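Glutaredoxin 2 (Salmonella enterica subsp. enterica serovar Typhimurium, PDB 3IR4) binds glutathione and, as a glutaredoxin with a glutathione-transferase-like fold, probably catalyses glutathione-dependent thiol-disulfide exchange. Local coordinates at residues Q102-L105 and P106-K110; S135-N138 and H139-H142. One frame throughout, in Å; residues are numbered along the deposited sequence.

Contact 1. Residues Q102-L105 and P106-K110; sequences QLLL and PRFAK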
loop_
_atom_site.group_PDB
_atom_site.type_symbol
_atom_site.label_atom_id
_atom_site.label_comp_id
_atom_site.label_asym_id
_atom_site.label_seq_id
_atom_site.Cartn_x
_atom_site.Cartn_y
_atom_site.Cartn_z
ATOM N N GLN A 102 -14.308 2.673 -0.928
ATOM C CA GLN A 102 -15.429 2.631 -1.853
ATOM C C GLN A 102 -14.949 2.794 -3.293
ATOM O O GLN A 102 -15.621 2.345 -4.200
ATOM C CB GLN A 102 -16.478 3.643 -1.494
ATOM C CG GLN A 102 -17.146 3.335 -0.179
ATOM C CD GLN A 102 -18.376 4.163 0.088
ATOM O OE1 GLN A 102 -18.575 5.236 -0.476
ATOM N NE2 GLN A 102 -19.220 3.667 0.967
ATOM N N LEU A 103 -13.824 3.464 -3.504
ATOM C CA LEU A 103 -13.167 3.517 -4.800
ATOM C C LEU A 103 -12.287 2.274 -5.021
ATOM O O LEU A 103 -12.254 1.705 -6.116
ATOM C CB LEU A 103 -12.295 4.776 -4.915
ATOM C CG LEU A 103 -13.017 6.101 -5.082
ATOM C CD1 LEU A 103 -12.031 7.228 -4.933
ATOM C CD2 LEU A 103 -13.732 6.154 -6.476
ATOM N N LEU A 104 -11.512 1.912 -4.022
ATOM C CA LEU A 104 -10.465 0.907 -4.235
ATOM C C LEU A 104 -10.929 -0.535 -4.314
ATOM O O LEU A 104 -10.527 -1.248 -5.214
ATOM C CB LEU A 104 -9.338 1.039 -3.184
ATOM C CG LEU A 104 -8.598 2.371 -3.177
ATOM C CD1 LEU A 104 -7.604 2.406 -1.993
ATOM C CD2 LEU A 104 -7.895 2.621 -4.481
ATOM N N LEU A 105 -11.738 -0.982 -3.369
ATOM C CA LEU A 105 -12.065 -2.407 -3.315
ATOM C C LEU A 105 -12.748 -2.922 -4.579
ATOM O O LEU A 105 -12.372 -3.984 -5.074
ATOM C CB LEU A 105 -12.858 -2.747 -2.047
ATOM C CG LEU A 105 -12.178 -2.419 -0.697
ATOM C CD1 LEU A 105 -13.111 -2.779 0.422
ATOM C CD2 LEU A 105 -10.829 -3.103 -0.537
ATOM N N PRO A 106 -13.731 -2.178 -5.130
ATOM C CA PRO A 106 -14.354 -2.697 -6.331
ATOM C C PRO A 106 -13.392 -2.792 -7.496
ATOM O O PRO A 106 -13.564 -3.640 -8.364
ATOM C CB PRO A 106 -15.475 -1.677 -6.611
ATOM C CG PRO A 106 -15.768 -1.045 -5.322
ATOM C CD PRO A 106 -14.424 -0.966 -4.645
ATOM N N ARG A 107 -12.424 -1.875 -7.547
ATOM C CA ARG A 107 -11.429 -1.871 -8.592
ATOM C C ARG A 107 -10.383 -2.962 -8.391
ATOM O O ARG A 107 -10.000 -3.651 -9.349
ATOM C CB ARG A 107 -10.826 -0.470 -8.753
ATOM C CG ARG A 107 -11.828 0.504 -9.346
ATOM C CD ARG A 107 -11.323 1.923 -9.321
ATOM N NE ARG A 107 -12.218 2.884 -9.994
ATOM C CZ ARG A 107 -13.382 3.285 -9.500
ATOM N NH1 ARG A 107 -13.776 2.911 -8.296
ATOM N NH2 ARG A 107 -14.168 4.074 -10.221
ATOM N N PHE A 108 -9.937 -3.168 -7.156
ATOM C CA PHE A 108 -9.053 -4.288 -6.880
ATOM C C PHE A 108 -9.685 -5.597 -7.389
ATOM O O PHE A 108 -9.023 -6.406 -8.036
ATOM C CB PHE A 108 -8.796 -4.451 -5.364
ATOM C CG PHE A 108 -7.995 -3.342 -4.703
ATOM C CD1 PHE A 108 -7.071 -2.556 -5.366
ATOM C CD2 PHE A 108 -8.097 -3.189 -3.345
ATOM C CE1 PHE A 108 -6.326 -1.598 -4.681
ATOM C CE2 PHE A 108 -7.326 -2.235 -2.659
ATOM C CZ PHE A 108 -6.468 -1.459 -3.336
ATOM N N ALA A 109 -10.964 -5.774 -7.098
ATOM C CA ALA A 109 -11.679 -7.003 -7.428
ATOM C C ALA A 109 -11.811 -7.260 -8.928
ATOM O O ALA A 109 -12.069 -8.381 -9.330
ATOM C CB ALA A 109 -13.043 -6.959 -6.820
ATOM N N LYS A 110 -11.669 -6.201 -9.723
ATOM C CA LYS A 110 -11.746 -6.261 -11.168
ATOM C C LYS A 110 -10.409 -6.259 -11.871
ATOM O O LYS A 110 -10.371 -6.317 -13.086
ATOM C CB LYS A 110 -12.558 -5.079 -11.679
ATOM C CG LYS A 110 -14.052 -5.213 -11.441
ATOM C CD LYS A 110 -14.790 -3.884 -11.664
ATOM C CE LYS A 110 -16.205 -4.016 -12.194
ATOM N NZ LYS A 110 -17.095 -4.797 -11.311
HETATM O O HOH W 1 -16.148 3.337 -6.762
#
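Arg-107 reaches back one helical turn to Leu-103 through polar bonds. Its NH1 donates to Leu-103 O at 2.9 Å, within the guanidinium plane and on a lone pair of the carbonyl, and donates also to a water. A chain extended from CG to NE lays the arginine alongside Leu-103, whose CD2 packs 3.7 Å from NH1. The other nitrogens are engaged, NE by Ile-218 O at the C-terminus, a carboxylate that would probably balance the charge, and NH2 by Ser-143 OG, so the buried guanidinium has its rotation fixed.

Pro-106, which kinks helix 101-108 in the all-helical C-terminal domain, has no N-H to offer Gln-102 O, to which the water bonds instead; its CD sits 3.5 Å from that oxygen. The kink also leaves Leu-103 O to the arginine side chain. Regular bonding resumes with Phe-108 N to Leu-104 O (2.8 Å) and Ala-109 N to Leu-105 O (3.0 Å).

Apolar contacts gather round Phe-108. Leu-104 CB lies over the ring face in a CH-pi contact, 4.1 Å from the centroid, while Leu-105 CD2 approaches Phe-108 CD2 obliquely at 3.9 Å. The Phe-108 side chain, about 7 Å from the bound glutathione, also meets the His-11 ring.

Contact 2. Residues S135-N138 and H139-H142; sequences SFDN and HLAH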
loop_
_atom_site.group_PDB
_atom_site.type_symbol
_atom_site.label_atom_id
_atom_site.label_comp_id
_atom_site.label_asym_id
_atom_site.label_seq_id
_atom_site.Cartn_x
_atom_site.Cartn_y
_atom_site.Cartn_z
ATOM N N SER A 135 -22.009 -2.964 -1.252
ATOM C CA SER A 135 -22.059 -3.339 -2.649
ATOM C C SER A 135 -21.024 -2.675 -3.526
ATOM O O SER A 135 -20.978 -1.449 -3.629
ATOM C CB SER A 135 -23.467 -2.998 -3.158
ATOM O OG SER A 135 -23.557 -3.047 -4.578
ATOM N N PHE A 136 -20.254 -3.484 -4.240
ATOM C CA PHE A 136 -19.290 -2.978 -5.193
ATOM C C PHE A 136 -20.002 -2.207 -6.294
ATOM O O PHE A 136 -19.516 -1.156 -6.726
ATOM C CB PHE A 136 -18.469 -4.110 -5.803
ATOM C CG PHE A 136 -17.434 -4.712 -4.893
ATOM C CD1 PHE A 136 -17.075 -4.165 -3.656
ATOM C CD2 PHE A 136 -16.702 -5.787 -5.361
ATOM C CE1 PHE A 136 -16.066 -4.731 -2.912
ATOM C CE2 PHE A 136 -15.697 -6.339 -4.598
ATOM C CZ PHE A 136 -15.354 -5.782 -3.404
ATOM N N ASP A 137 -21.138 -2.702 -6.788
ATOM C CA ASP A 137 -21.837 -1.955 -7.850
ATOM C C ASP A 137 -22.366 -0.621 -7.384
ATOM O O ASP A 137 -22.293 0.359 -8.119
ATOM C CB ASP A 137 -22.912 -2.792 -8.526
ATOM C CG ASP A 137 -22.346 -3.609 -9.667
ATOM O OD1 ASP A 137 -21.619 -3.072 -10.563
ATOM O OD2 ASP A 137 -22.684 -4.789 -9.711
ATOM N N ASN A 138 -22.901 -0.560 -6.169
ATOM C CA ASN A 138 -23.329 0.700 -5.631
ATOM C C ASN A 138 -22.149 1.684 -5.593
ATOM O O ASN A 138 -22.239 2.824 -6.017
ATOM C CB ASN A 138 -23.925 0.488 -4.230
ATOM C CG ASN A 138 -24.270 1.788 -3.543
ATOM O OD1 ASN A 138 -23.390 2.546 -3.138
ATOM N ND2 ASN A 138 -25.550 2.037 -3.372
ATOM N N HIS A 139 -21.038 1.218 -5.059
ATOM C CA HIS A 139 -19.874 2.087 -4.943
ATOM C C HIS A 139 -19.372 2.540 -6.299
ATOM O O HIS A 139 -19.021 3.717 -6.463
ATOM C CB HIS A 139 -18.785 1.375 -4.161
ATOM C CG HIS A 139 -19.185 1.033 -2.777
ATOM N ND1 HIS A 139 -18.481 0.144 -2.001
ATOM C CD2 HIS A 139 -20.279 1.381 -2.065
ATOM C CE1 HIS A 139 -19.099 0.015 -0.835
ATOM N NE2 HIS A 139 -20.213 0.725 -0.861
ATOM N N LEU A 140 -19.310 1.622 -7.276
ATOM C CA LEU A 140 -18.871 2.001 -8.613
ATOM C C LEU A 140 -19.786 3.037 -9.259
ATOM O O LEU A 140 -19.327 3.935 -9.955
ATOM C CB LEU A 140 -18.748 0.751 -9.487
ATOM C CG LEU A 140 -17.512 -0.116 -9.234
ATOM C CD1 LEU A 140 -17.680 -1.447 -9.956
ATOM C CD2 LEU A 140 -16.238 0.582 -9.639
ATOM N N ALA A 141 -21.094 2.922 -9.018
ATOM C CA ALA A 141 -22.067 3.868 -9.559
ATOM C C ALA A 141 -21.922 5.241 -8.934
ATOM O O ALA A 141 -22.360 6.218 -9.521
ATOM C CB ALA A 141 -23.478 3.354 -9.398
ATOM N N HIS A 142 -21.286 5.321 -7.770
ATOM C CA HIS A 142 -20.984 6.583 -7.088
ATOM C C HIS A 142 -19.574 7.095 -7.356
ATOM O O HIS A 142 -19.110 7.994 -6.663
ATOM C CB HIS A 142 -21.209 6.402 -5.588
ATOM C CG HIS A 142 -22.645 6.374 -5.225
ATOM N ND1 HIS A 142 -23.415 5.240 -5.317
ATOM C CD2 HIS A 142 -23.476 7.368 -4.846
ATOM C CE1 HIS A 142 -24.655 5.529 -4.954
ATOM N NE2 HIS A 142 -24.719 6.818 -4.674
#
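His-139 folds back over the turn that begins at Ser-135, and one face of its ring lies over Ser-135 O. His-139 CB lies 3.6 Å from Ser-135 O. From there CG stands anti to its own carbonyl carbon (chi1 -62°), which directs the imidazole toward the start of the helix; His-139 CG comes within 3.2 Å of Ser-135 O. Beyond CG the ring spreads across that oxygen, which sits 3.1 Å above the ring plane and over its centre. At the rim, CD2 meets Asn-138 OD1 near the ring plane. His-139 ND1 is 3.4 Å from Ser-135 O, at a poor angle for a bond; CE1 and, at the tip, NE2 also lie round this oxygen, which takes its hydrogen bond from His-139 N.

Helix 136-141 is a short segment with a serine at its N-cap: Ser-135 OG accepts from Asn-138 N at 3.0 Å, a small hydroxyl suited to a first-turn amide, which has no helical carbonyl before it to bond. The other end is closed by His-142, itself the N-cap residue of the next helix. Its ND1 donates to Asn-138 O at 2.8 Å, nearly straight (170°) and in the ring plane, though from above the carbonyl plane. His-142 N adds a weak bond to the same oxygen. As donor, ND1 must carry the proton, and it reinforces the poorly aligned backbone N-H at the helix end, where Ala-141 and His-142 are exposed.

How the contacts relate
Both contacts are single-helix contacts in the C-terminal domain, following one another along the chain with centres about 9 Å apart. Contact 1 is buried: leucines and an aromatic ring fill it, and its buried guanidinium is held by the Leu-103 carbonyl, the C-terminus, a serine and a water. Contact 2 lies farther out, about 22 Å from the chain's centre against 14 Å, and relies on a serine cap and two imidazoles; Phe-136 and His-139 are buried, while Asp-137, Asn-138 and His-142 are exposed. The two helices pack together: His-139 CB lies 3.3 Å from Gln-102 O, and Ala-109 CB 3.5 Å from Phe-136 CE2. Leu-140 rests on Pro-106 and Arg-107.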